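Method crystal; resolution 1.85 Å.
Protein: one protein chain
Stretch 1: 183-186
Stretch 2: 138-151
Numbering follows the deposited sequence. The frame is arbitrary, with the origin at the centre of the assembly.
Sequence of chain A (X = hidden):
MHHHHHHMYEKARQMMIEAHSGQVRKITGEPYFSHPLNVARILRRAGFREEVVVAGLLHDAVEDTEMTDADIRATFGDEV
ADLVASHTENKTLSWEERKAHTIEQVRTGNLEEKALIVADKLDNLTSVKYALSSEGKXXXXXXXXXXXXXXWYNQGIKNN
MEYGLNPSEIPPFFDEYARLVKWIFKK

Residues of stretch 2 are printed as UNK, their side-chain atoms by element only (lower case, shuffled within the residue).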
# COMPACT_ATOMS: atom_id res chain seq x y z
N TRP A 183 20.13 -20.46 -8.34
CA TRP A 183 21.39 -20.00 -7.72
C TRP A 183 21.51 -20.44 -6.26
O TRP A 183 22.54 -20.97 -5.84
CB TRP A 183 21.51 -18.47 -7.77
CG TRP A 183 22.93 -17.97 -7.41
CD1 TRP A 183 23.96 -17.76 -8.27
CD2 TRP A 183 23.42 -17.62 -6.10
NE1 TRP A 183 25.07 -17.32 -7.59
CE2 TRP A 183 24.77 -17.22 -6.26
CE3 TRP A 183 22.87 -17.63 -4.81
CZ2 TRP A 183 25.58 -16.83 -5.17
CZ3 TRP A 183 23.67 -17.22 -3.72
CH2 TRP A 183 25.01 -16.83 -3.91
N ILE A 184 20.47 -20.20 -5.48
CA ILE A 184 20.49 -20.55 -4.07
C ILE A 184 20.44 -22.07 -3.81
O ILE A 184 21.18 -22.56 -2.97
CB ILE A 184 19.37 -19.83 -3.31
CG1 ILE A 184 19.61 -18.32 -3.34
CG2 ILE A 184 19.25 -20.33 -1.86
CD1 ILE A 184 18.45 -17.50 -2.83
N PHE A 185 19.61 -22.81 -4.55
CA PHE A 185 19.38 -24.25 -4.29
C PHE A 185 19.92 -25.23 -5.35
O PHE A 185 19.33 -26.30 -5.55
CB PHE A 185 17.86 -24.49 -4.09
CG PHE A 185 17.25 -23.65 -3.00
CD1 PHE A 185 17.45 -23.97 -1.66
CD2 PHE A 185 16.44 -22.56 -3.29
CE1 PHE A 185 16.87 -23.22 -0.65
CE2 PHE A 185 15.87 -21.81 -2.28
CZ PHE A 185 16.09 -22.13 -0.95
N LYS A 186 21.00 -24.88 -6.03
CA LYS A 186 21.60 -25.78 -7.04
C LYS A 186 22.10 -27.10 -6.45
O LYS A 186 22.80 -27.11 -5.44
CB LYS A 186 22.75 -25.08 -7.79
CG LYS A 186 23.72 -24.28 -6.92
CD LYS A 186 24.75 -23.54 -7.75
CE LYS A 186 25.46 -22.47 -6.93
NZ LYS A 186 26.10 -23.04 -5.70
N UNK A 138 26.87 -20.06 5.20
CA UNK A 138 26.63 -21.33 4.51
C UNK A 138 25.15 -21.62 4.28
O UNK A 138 24.36 -21.68 5.24
o UNK A 138 26.97 -23.76 4.75
c UNK A 138 27.24 -22.48 5.33
N UNK A 139 24.78 -21.88 3.02
CA UNK A 139 23.40 -22.21 2.67
C UNK A 139 22.91 -23.48 3.44
O UNK A 139 21.72 -23.63 3.70
c UNK A 139 23.26 -22.36 1.12
c UNK A 139 21.80 -22.22 0.71
c UNK A 139 23.84 -23.68 0.61
N UNK A 140 23.83 -24.37 3.84
CA UNK A 140 23.43 -25.56 4.60
C UNK A 140 23.10 -25.24 6.05
O UNK A 140 22.56 -26.10 6.77
c UNK A 140 24.98 -26.97 3.22
c UNK A 140 26.11 -26.52 2.60
c UNK A 140 23.13 -28.56 2.32
c UNK A 140 22.77 -29.29 1.19
n UNK A 140 26.19 -27.03 1.33
c UNK A 140 25.10 -27.83 1.11
c UNK A 140 24.53 -26.63 4.57
c UNK A 140 24.31 -27.81 2.28
c UNK A 140 23.57 -29.28 0.03
c UNK A 140 24.73 -28.56 -0.03
N UNK A 141 23.45 -24.03 6.49
CA UNK A 141 23.24 -23.61 7.88
C UNK A 141 22.37 -22.38 8.00
O UNK A 141 21.94 -22.03 9.09
o UNK A 141 25.54 -24.33 8.48
c UNK A 141 24.59 -23.26 8.54
N UNK A 142 22.06 -21.74 6.88
CA UNK A 142 21.34 -20.49 6.91
C UNK A 142 19.87 -20.51 7.33
O UNK A 142 19.45 -19.65 8.10
c UNK A 142 20.73 -18.51 5.45
c UNK A 142 20.68 -16.12 5.90
c UNK A 142 18.82 -17.18 4.78
c UNK A 142 21.32 -17.35 5.97
o UNK A 142 18.76 -14.85 5.20
c UNK A 142 19.42 -16.05 5.29
c UNK A 142 21.42 -19.84 5.53
c UNK A 142 19.48 -18.40 4.85
N UNK A 143 19.10 -21.47 6.83
CA UNK A 143 17.63 -21.47 7.07
C UNK A 143 17.17 -22.10 8.38
O UNK A 143 17.47 -23.28 8.65
c UNK A 143 18.15 -21.40 2.42
c UNK A 143 16.34 -20.40 4.27
c UNK A 143 16.48 -19.79 3.03
c UNK A 143 17.38 -20.29 2.11
c UNK A 143 17.99 -22.02 3.66
c UNK A 143 16.93 -22.18 5.93
c UNK A 143 17.11 -21.51 4.60
N UNK A 144 16.38 -21.36 9.16
CA UNK A 144 15.85 -21.90 10.40
C UNK A 144 14.97 -23.14 10.16
O UNK A 144 14.96 -24.05 11.00
n UNK A 144 14.61 -21.41 15.64
c UNK A 144 15.78 -21.84 13.47
c UNK A 144 15.09 -20.84 11.23
c UNK A 144 14.61 -21.32 12.60
c UNK A 144 15.34 -22.40 14.81
N UNK A 145 14.24 -23.18 9.04
CA UNK A 145 13.42 -24.35 8.73
C UNK A 145 14.25 -25.44 8.02
O UNK A 145 13.72 -26.48 7.62
c UNK A 145 10.96 -22.08 10.90
n UNK A 145 11.27 -22.76 12.03
n UNK A 145 11.07 -20.75 10.89
c UNK A 145 12.24 -23.95 7.82
c UNK A 145 10.50 -24.17 9.61
c UNK A 145 10.94 -24.60 8.21
n UNK A 145 10.65 -22.71 9.77
N UNK A 146 15.54 -25.18 7.82
CA UNK A 146 16.42 -26.14 7.17
C UNK A 146 16.43 -26.02 5.66
O UNK A 146 15.44 -25.63 5.03
N UNK A 147 17.57 -26.41 5.09
CA UNK A 147 17.77 -26.35 3.65
C UNK A 147 16.79 -27.18 2.79
O UNK A 147 16.24 -26.68 1.78
c UNK A 147 20.08 -25.64 1.28
c UNK A 147 20.27 -26.75 -0.84
o UNK A 147 20.63 -26.72 -2.17
c UNK A 147 19.20 -26.80 3.34
c UNK A 147 19.56 -26.79 1.87
c UNK A 147 20.43 -25.61 -0.06
c UNK A 147 19.75 -27.91 -0.28
c UNK A 147 19.40 -27.92 1.07
N UNK A 148 16.59 -28.43 3.18
CA UNK A 148 15.75 -29.33 2.40
C UNK A 148 14.33 -28.77 2.20
O UNK A 148 13.83 -28.72 1.05
o UNK A 148 17.96 -31.01 2.51
o UNK A 148 17.04 -32.40 3.90
c UNK A 148 15.65 -30.70 3.06
c UNK A 148 16.99 -31.41 3.16
N UNK A 149 13.73 -28.31 3.30
CA UNK A 149 12.38 -27.78 3.27
C UNK A 149 12.29 -26.49 2.47
O UNK A 149 11.32 -26.31 1.69
c UNK A 149 11.84 -27.59 4.70
c UNK A 149 10.81 -28.46 6.81
c UNK A 149 11.25 -28.82 5.39
c UNK A 149 10.07 -29.40 4.60
N UNK A 150 13.25 -25.59 2.66
CA UNK A 150 13.30 -24.35 1.89
C UNK A 150 13.52 -24.60 0.41
O UNK A 150 12.93 -23.91 -0.44
o UNK A 150 12.19 -21.55 2.52
c UNK A 150 13.86 -22.74 3.76
c UNK A 150 12.73 -21.73 3.60
c UNK A 150 14.31 -23.35 2.45
n UNK A 150 12.35 -21.10 4.70
N UNK A 151 14.32 -25.60 0.09
CA UNK A 151 14.51 -25.99 -1.30
C UNK A 151 13.23 -26.55 -1.91
O UNK A 151 12.82 -26.11 -3.02
c UNK A 151 17.22 -28.28 -2.73
c UNK A 151 15.59 -27.02 -1.40
n UNK A 151 16.95 -30.28 -4.18
c UNK A 151 15.86 -27.57 -2.79
c UNK A 151 17.61 -28.95 -4.03
O HOH W 1 20.98 -28.82 -3.56

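Position 138 carries one carbon and then one oxygen, beyond the reach of stretch 1. The oxygen accepts a weak hydrogen bond from the backbone N of position 140 at 3.3 Å, capping the short helix that follows; this is Ser 138. Position 139 has three side-chain carbons, one bearing the other two; its CA-to-CB bond points toward stretch 1, and the carbons pack on Ile 184. The fork at the first carbon makes it Val 139, whose CG2 lies 3.7 Å from Ile 184 O and 4.1 Å from Ile 184 CG2.

At position 140, a single carbon leads to fused five- and six-membered rings holding eight carbons and one nitrogen, an indole. Trp 140 starts away from stretch 1 and, although its end comes nearer, makes no contact. Position 141 again has one carbon and one oxygen, far from stretch 1, and is Ser 141. Position 142 shows one carbon and a six-carbon ring bearing an oxygen, also out of reach: Tyr 142.

Position 143 has one carbon and a bare six-carbon ring; the CA-to-CB bond points toward stretch 1, and the ring meets Ile 184 and Phe 185. It is Phe 143. Its CZ is 4.4 Å from Ile 184 CG2, which sits at the ring edge, and its CE2 is 3.8 Å from Phe 185 CE1. The two phenyl planes are inclined by only 21° but slid apart, so the rings barely overlap.

Position 144 has four carbons in a row ending in nitrogen, and is Lys 144. Position 145 has three carbons, a nitrogen, and a carbon carrying two more nitrogens; this guanidinium identifies Arg 145. Neither reaches stretch 1. Position 146 has no side-chain atoms, and its phi/psi of 87/151 would jam a CB against the preceding carbonyl oxygen. Gly 146 closes a type I turn, its N bonded to Phe 143 O at 2.8 Å, and occupies the N-cap of the next helix.

Position 147 carries one carbon and a six-carbon ring with an oxygen, and the ring lies beside Phe 185. In Tyr 147, CE1 is 3.8 Å from Phe 185 CD1, with the ring planes oblique at 55°, and OH is 3.5 Å from Phe 185 CA. Position 148 has two carbons, the second carrying two oxygens, and points away: Asp 148. Position 149 has four carbons forked at the second, without contact: Leu 149. Position 150 has three carbons, the third bearing one oxygen and one nitrogen, and its CB is 4.0 Å from Phe 185 CE1; it is Gln 150. Position 151 has four carbons in a row and a terminal nitrogen, with CB 3.6 Å from Phe 185 CD1; this is Lys 151, whose end leads away.

The contact centres on Phe 185. Lys 151 CA lies over one face of the Phe 185 ring, 3.8 Å from its centroid, while Ile 184 extends the apolar packing to Val 139. No direct hydrogen bond joins the stretches; instead, a water bridges Tyr 147 OH (2.5 Å from the water O) and Lys 186 O, to which it donates at 3.1 Å.

Stretch 2, residues 138-151: SVWSYFKRGYDLQK
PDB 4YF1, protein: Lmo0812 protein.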